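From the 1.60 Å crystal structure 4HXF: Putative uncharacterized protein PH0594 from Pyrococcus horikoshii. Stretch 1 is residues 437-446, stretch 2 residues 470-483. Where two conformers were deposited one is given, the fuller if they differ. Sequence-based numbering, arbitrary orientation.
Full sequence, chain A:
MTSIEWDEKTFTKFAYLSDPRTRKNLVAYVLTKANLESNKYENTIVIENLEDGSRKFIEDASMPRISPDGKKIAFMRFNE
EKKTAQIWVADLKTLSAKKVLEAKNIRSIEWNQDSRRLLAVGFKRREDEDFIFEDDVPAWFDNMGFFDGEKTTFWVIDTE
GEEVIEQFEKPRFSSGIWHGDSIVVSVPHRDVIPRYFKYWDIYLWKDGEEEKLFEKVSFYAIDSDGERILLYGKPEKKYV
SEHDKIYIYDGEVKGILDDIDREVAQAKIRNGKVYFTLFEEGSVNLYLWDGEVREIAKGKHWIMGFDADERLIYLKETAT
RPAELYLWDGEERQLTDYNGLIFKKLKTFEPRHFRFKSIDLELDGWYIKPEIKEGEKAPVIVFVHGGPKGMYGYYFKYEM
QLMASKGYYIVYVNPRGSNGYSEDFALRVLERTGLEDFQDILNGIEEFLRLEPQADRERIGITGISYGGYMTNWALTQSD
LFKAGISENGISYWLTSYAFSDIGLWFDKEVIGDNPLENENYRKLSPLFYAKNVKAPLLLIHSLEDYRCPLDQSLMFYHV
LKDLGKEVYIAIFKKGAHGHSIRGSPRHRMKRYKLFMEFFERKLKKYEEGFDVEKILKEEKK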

# COMPACT_ATOMS: atom_id res chain seq x y z
N ASP A 437 42.39 -41.65 -6.66
CA ASP A 437 42.25 -40.37 -5.99
C ASP A 437 41.90 -40.49 -4.52
O ASP A 437 42.42 -39.77 -3.66
N PHE A 438 41.00 -41.42 -4.18
CA PHE A 438 40.69 -41.70 -2.82
C PHE A 438 41.86 -42.26 -2.05
O PHE A 438 42.12 -41.87 -0.95
N GLN A 439 42.64 -43.10 -2.71
CA GLN A 439 43.90 -43.58 -2.13
C GLN A 439 44.83 -42.47 -1.83
O GLN A 439 45.55 -42.51 -0.81
N ASP A 440 44.91 -41.47 -2.73
CA ASP A 440 45.80 -40.31 -2.50
C ASP A 440 45.40 -39.57 -1.22
O ASP A 440 46.25 -39.16 -0.42
N ILE A 441 44.10 -39.42 -0.99
CA ILE A 441 43.56 -38.74 0.21
C ILE A 441 43.95 -39.56 1.47
O ILE A 441 44.58 -39.03 2.38
N LEU A 442 43.73 -40.88 1.41
CA LEU A 442 44.17 -41.75 2.52
C LEU A 442 45.66 -41.70 2.81
O LEU A 442 46.11 -41.61 3.97
N ASN A 443 46.46 -41.67 1.74
CA ASN A 443 47.91 -41.62 1.92
C ASN A 443 48.38 -40.26 2.48
O ASN A 443 49.33 -40.21 3.26
N GLY A 444 47.68 -39.19 2.09
CA GLY A 444 47.96 -37.89 2.63
C GLY A 444 47.67 -37.79 4.10
O GLY A 444 48.43 -37.25 4.88
N ILE A 445 46.55 -38.35 4.45
CA ILE A 445 46.15 -38.39 5.87
C ILE A 445 47.16 -39.18 6.66
O ILE A 445 47.56 -38.78 7.73
N GLU A 446 47.65 -40.31 6.16
CA GLU A 446 48.59 -41.17 6.83
C GLU A 446 49.90 -40.44 7.05
O GLU A 446 50.43 -40.48 8.19
N TYR A 470 30.74 -36.11 -3.01
CA TYR A 470 30.91 -37.47 -3.51
C TYR A 470 31.94 -38.18 -2.67
O TYR A 470 31.84 -39.34 -2.29
N MET A 471 33.13 -37.56 -2.54
CA MET A 471 34.22 -38.28 -1.88
C MET A 471 34.04 -38.50 -0.37
O MET A 471 34.45 -39.51 0.14
N THR A 472 33.31 -37.62 0.28
CA THR A 472 32.88 -37.82 1.65
C THR A 472 31.92 -39.02 1.72
O THR A 472 32.06 -39.90 2.56
N ASN A 473 30.92 -39.01 0.84
CA ASN A 473 30.00 -40.18 0.73
C ASN A 473 30.76 -41.48 0.56
O ASN A 473 30.58 -42.54 1.21
N TRP A 474 31.70 -41.45 -0.40
CA TRP A 474 32.48 -42.61 -0.78
C TRP A 474 33.33 -43.08 0.34
O TRP A 474 33.34 -44.26 0.72
N ALA A 475 34.01 -42.16 1.00
CA ALA A 475 34.90 -42.47 2.10
C ALA A 475 34.16 -43.19 3.25
O ALA A 475 34.66 -44.19 3.84
N LEU A 476 32.92 -42.75 3.49
CA LEU A 476 32.19 -43.38 4.62
C LEU A 476 31.69 -44.75 4.22
O LEU A 476 31.44 -45.61 5.07
N THR A 477 31.60 -45.01 2.93
CA THR A 477 31.23 -46.34 2.45
C THR A 477 32.41 -47.27 2.24
O THR A 477 32.27 -48.49 2.19
N GLN A 478 33.67 -46.73 2.16
CA GLN A 478 34.80 -47.56 1.79
C GLN A 478 35.86 -47.66 2.89
O GLN A 478 36.79 -48.45 2.75
N SER A 479 35.76 -46.89 3.95
CA SER A 479 36.78 -46.88 4.97
C SER A 479 36.09 -46.84 6.31
O SER A 479 34.96 -46.32 6.43
N ASP A 480 36.76 -47.36 7.29
CA ASP A 480 36.30 -47.26 8.65
C ASP A 480 37.11 -46.21 9.42
O ASP A 480 36.98 -46.09 10.64
N LEU A 481 37.93 -45.42 8.74
CA LEU A 481 38.74 -44.45 9.41
C LEU A 481 37.96 -43.29 10.03
O LEU A 481 38.33 -42.81 11.06
N PHE A 482 36.87 -42.85 9.40
CA PHE A 482 36.21 -41.60 9.73
C PHE A 482 35.08 -41.75 10.73
O PHE A 482 34.33 -42.73 10.71
N LYS A 483 35.00 -40.78 11.64
CA LYS A 483 34.04 -40.83 12.76
C LYS A 483 32.74 -40.03 12.46
O LYS A 483 31.76 -40.17 13.15

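This is an apolar knob-into-hole contact between two steeply crossed helices, extended past the end of the second helix by a small aliphatic and aromatic cluster, with no hydrogen bond crossing between the stretches. The axes approach to 11.4 Å at 75°, and Phe438 supplies most of the first helix's contact with the second, with Asp437 and Ile441 adding contacts to Met471.

Phe438, chi1 t, points toward the other helix and sits among Met471, Trp474, Ala475 and Gln478, residues spaced along one side of that helix. Trp474, also t, turns its edge to the Phe438 face: CG of Phe438 lies 3.9 Å from CD1 of Trp474, with the planes at 80°. Ala475 CB lies 3.6 Å from Phe438 CE1, while Ser479 CB lies at the ring edge, 4.1 Å from Phe438 CZ.

Met471 (t, p, p) serves three neighbours. Its SD is 3.7 Å from Phe438 CD1, approaching the ring obliquely; its CG is 3.7 Å from CD1 of Ile441 (m, t); and its CE reaches to 3.5 Å from OD2 of Asp437, a carboxylate whose oxygens find hydrogen bonds elsewhere in the structure.

Further along the first helix, Leu442 and Ile445, both m, t, meet the segment that follows the second helix. Leu442 starts sideways, but its CD2 comes within 4.2 Å of both Leu481 CD2 and Phe482 CZ. Ile445 points toward the second stretch and touches the same pair, placing CD1 3.9 Å from Phe482 CZ, at the ring edge.

No polar bond crosses the contact; within the second stretch, Ser479 OG accepts from Leu481 N at 3.0 Å, a bond within the turn that carries Leu481. The rule to read is one large aromatic knob at the crossing, a small residue, Ala475, beside it, and a post-helical turn that prolongs the apolar surface.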

# COMPACT_ATOMS: atom_id res chain seq x y z
CB ASP A 437 41.40 -39.34 -6.73
CG ASP A 437 39.88 -39.70 -6.87
OD1 ASP A 437 39.49 -40.85 -6.63
OD2 ASP A 437 39.12 -38.80 -7.28
CB PHE A 438 39.52 -42.67 -2.75
CG PHE A 438 39.11 -43.05 -1.31
CD1 PHE A 438 38.83 -42.06 -0.38
CD2 PHE A 438 38.99 -44.35 -0.95
CE1 PHE A 438 38.45 -42.40 0.95
CE2 PHE A 438 38.62 -44.71 0.33
CZ PHE A 438 38.36 -43.74 1.26
CB GLN A 439 44.55 -44.66 -3.04
CG GLN A 439 43.65 -45.94 -3.16
CD GLN A 439 43.30 -46.61 -1.81
OE1 GLN A 439 44.17 -46.82 -0.97
NE2 GLN A 439 42.00 -46.93 -1.60
CB ASP A 440 45.75 -39.31 -3.66
CG ASP A 440 46.35 -39.85 -4.99
OD1 ASP A 440 47.13 -40.79 -4.98
OD2 ASP A 440 45.89 -39.31 -6.00
CB ILE A 441 42.06 -38.51 0.09
CG1 ILE A 441 41.82 -37.45 -1.01
CG2 ILE A 441 41.52 -38.04 1.46
CD1 ILE A 441 40.31 -37.46 -1.43
CB LEU A 442 43.74 -43.18 2.33
CG LEU A 442 42.24 -43.43 2.21
CD1 LEU A 442 42.03 -44.89 1.98
CD2 LEU A 442 41.49 -42.99 3.51
CB ASN A 443 48.61 -41.95 0.57
CG ASN A 443 48.54 -43.46 0.27
OD1 ASN A 443 48.59 -44.27 1.20
ND2 ASN A 443 48.45 -43.86 -1.00
CB ILE A 445 44.75 -39.03 6.04
CG1 ILE A 445 43.70 -38.23 5.41
CG2 ILE A 445 44.44 -39.29 7.56
CD1 ILE A 445 42.37 -38.96 5.29
CB GLU A 446 48.80 -42.46 6.05
CG GLU A 446 49.68 -43.45 6.74
CD GLU A 446 50.02 -44.68 5.83
OE1 GLU A 446 50.61 -45.63 6.41
OE2 GLU A 446 49.77 -44.65 4.58
CB TYR A 470 31.41 -37.39 -5.01
CG TYR A 470 31.95 -38.73 -5.48
CD1 TYR A 470 31.14 -39.75 -5.76
CD2 TYR A 470 33.29 -38.92 -5.66
CE1 TYR A 470 31.64 -40.95 -6.20
CE2 TYR A 470 33.84 -40.07 -6.11
CZ TYR A 470 32.97 -41.14 -6.42
OH TYR A 470 33.50 -42.38 -6.84
CB MET A 471 35.52 -37.56 -2.02
CG MET A 471 36.77 -38.34 -1.60
SD MET A 471 37.10 -39.72 -2.72
CE MET A 471 37.39 -38.93 -4.27
CB THR A 472 32.16 -36.55 2.21
OG1 THR A 472 33.12 -35.48 2.29
CG2 THR A 472 31.60 -36.75 3.62
CB ASN A 473 29.02 -40.04 -0.45
CG ASN A 473 28.08 -38.86 -0.36
OD1 ASN A 473 27.85 -38.28 0.72
ND2 ASN A 473 27.46 -38.52 -1.54
CB TRP A 474 33.33 -42.22 -1.97
CG TRP A 474 34.08 -43.39 -2.59
CD1 TRP A 474 35.43 -43.50 -2.63
CD2 TRP A 474 33.56 -44.50 -3.41
NE1 TRP A 474 35.82 -44.62 -3.29
CE2 TRP A 474 34.71 -45.29 -3.80
CE3 TRP A 474 32.29 -44.96 -3.77
CZ2 TRP A 474 34.61 -46.35 -4.62
CZ3 TRP A 474 32.18 -46.09 -4.54
CH2 TRP A 474 33.29 -46.81 -4.96
CB ALA A 475 35.49 -41.17 2.66
CB LEU A 476 30.99 -42.52 5.04
CG LEU A 476 31.28 -41.52 6.15
CD1 LEU A 476 32.56 -40.74 6.11
CD2 LEU A 476 29.98 -40.73 6.51
CB THR A 477 30.45 -46.36 1.12
OG1 THR A 477 31.29 -45.97 0.04
CG2 THR A 477 29.13 -45.57 1.13
CB GLN A 478 35.46 -46.96 0.57
CG GLN A 478 34.58 -46.88 -0.68
CD GLN A 478 34.05 -48.22 -1.11
OE1 GLN A 478 34.78 -49.24 -1.08
NE2 GLN A 478 32.76 -48.23 -1.57
CB SER A 479 37.58 -45.63 4.82
OG SER A 479 38.58 -45.36 5.80
CB ASP A 480 36.37 -48.64 9.36
CG ASP A 480 35.48 -49.72 8.71
OD1 ASP A 480 34.37 -49.41 8.24
OD2 ASP A 480 35.93 -50.91 8.71
CB LEU A 481 39.79 -43.88 8.40
CG LEU A 481 40.83 -42.87 8.91
CD1 LEU A 481 41.64 -43.50 10.07
CD2 LEU A 481 41.71 -42.46 7.70
CB PHE A 482 35.70 -40.93 8.47
CG PHE A 482 36.76 -40.73 7.44
CD1 PHE A 482 36.96 -41.64 6.43
CD2 PHE A 482 37.63 -39.68 7.55
CE1 PHE A 482 37.96 -41.54 5.52
CE2 PHE A 482 38.67 -39.60 6.65
CZ PHE A 482 38.85 -40.49 5.64
CB LYS A 483 34.70 -40.31 13.99
CG LYS A 483 35.78 -41.27 14.50
CD LYS A 483 35.29 -42.71 14.71
CE LYS A 483 36.34 -43.53 15.49
NZ LYS A 483 37.58 -43.67 14.63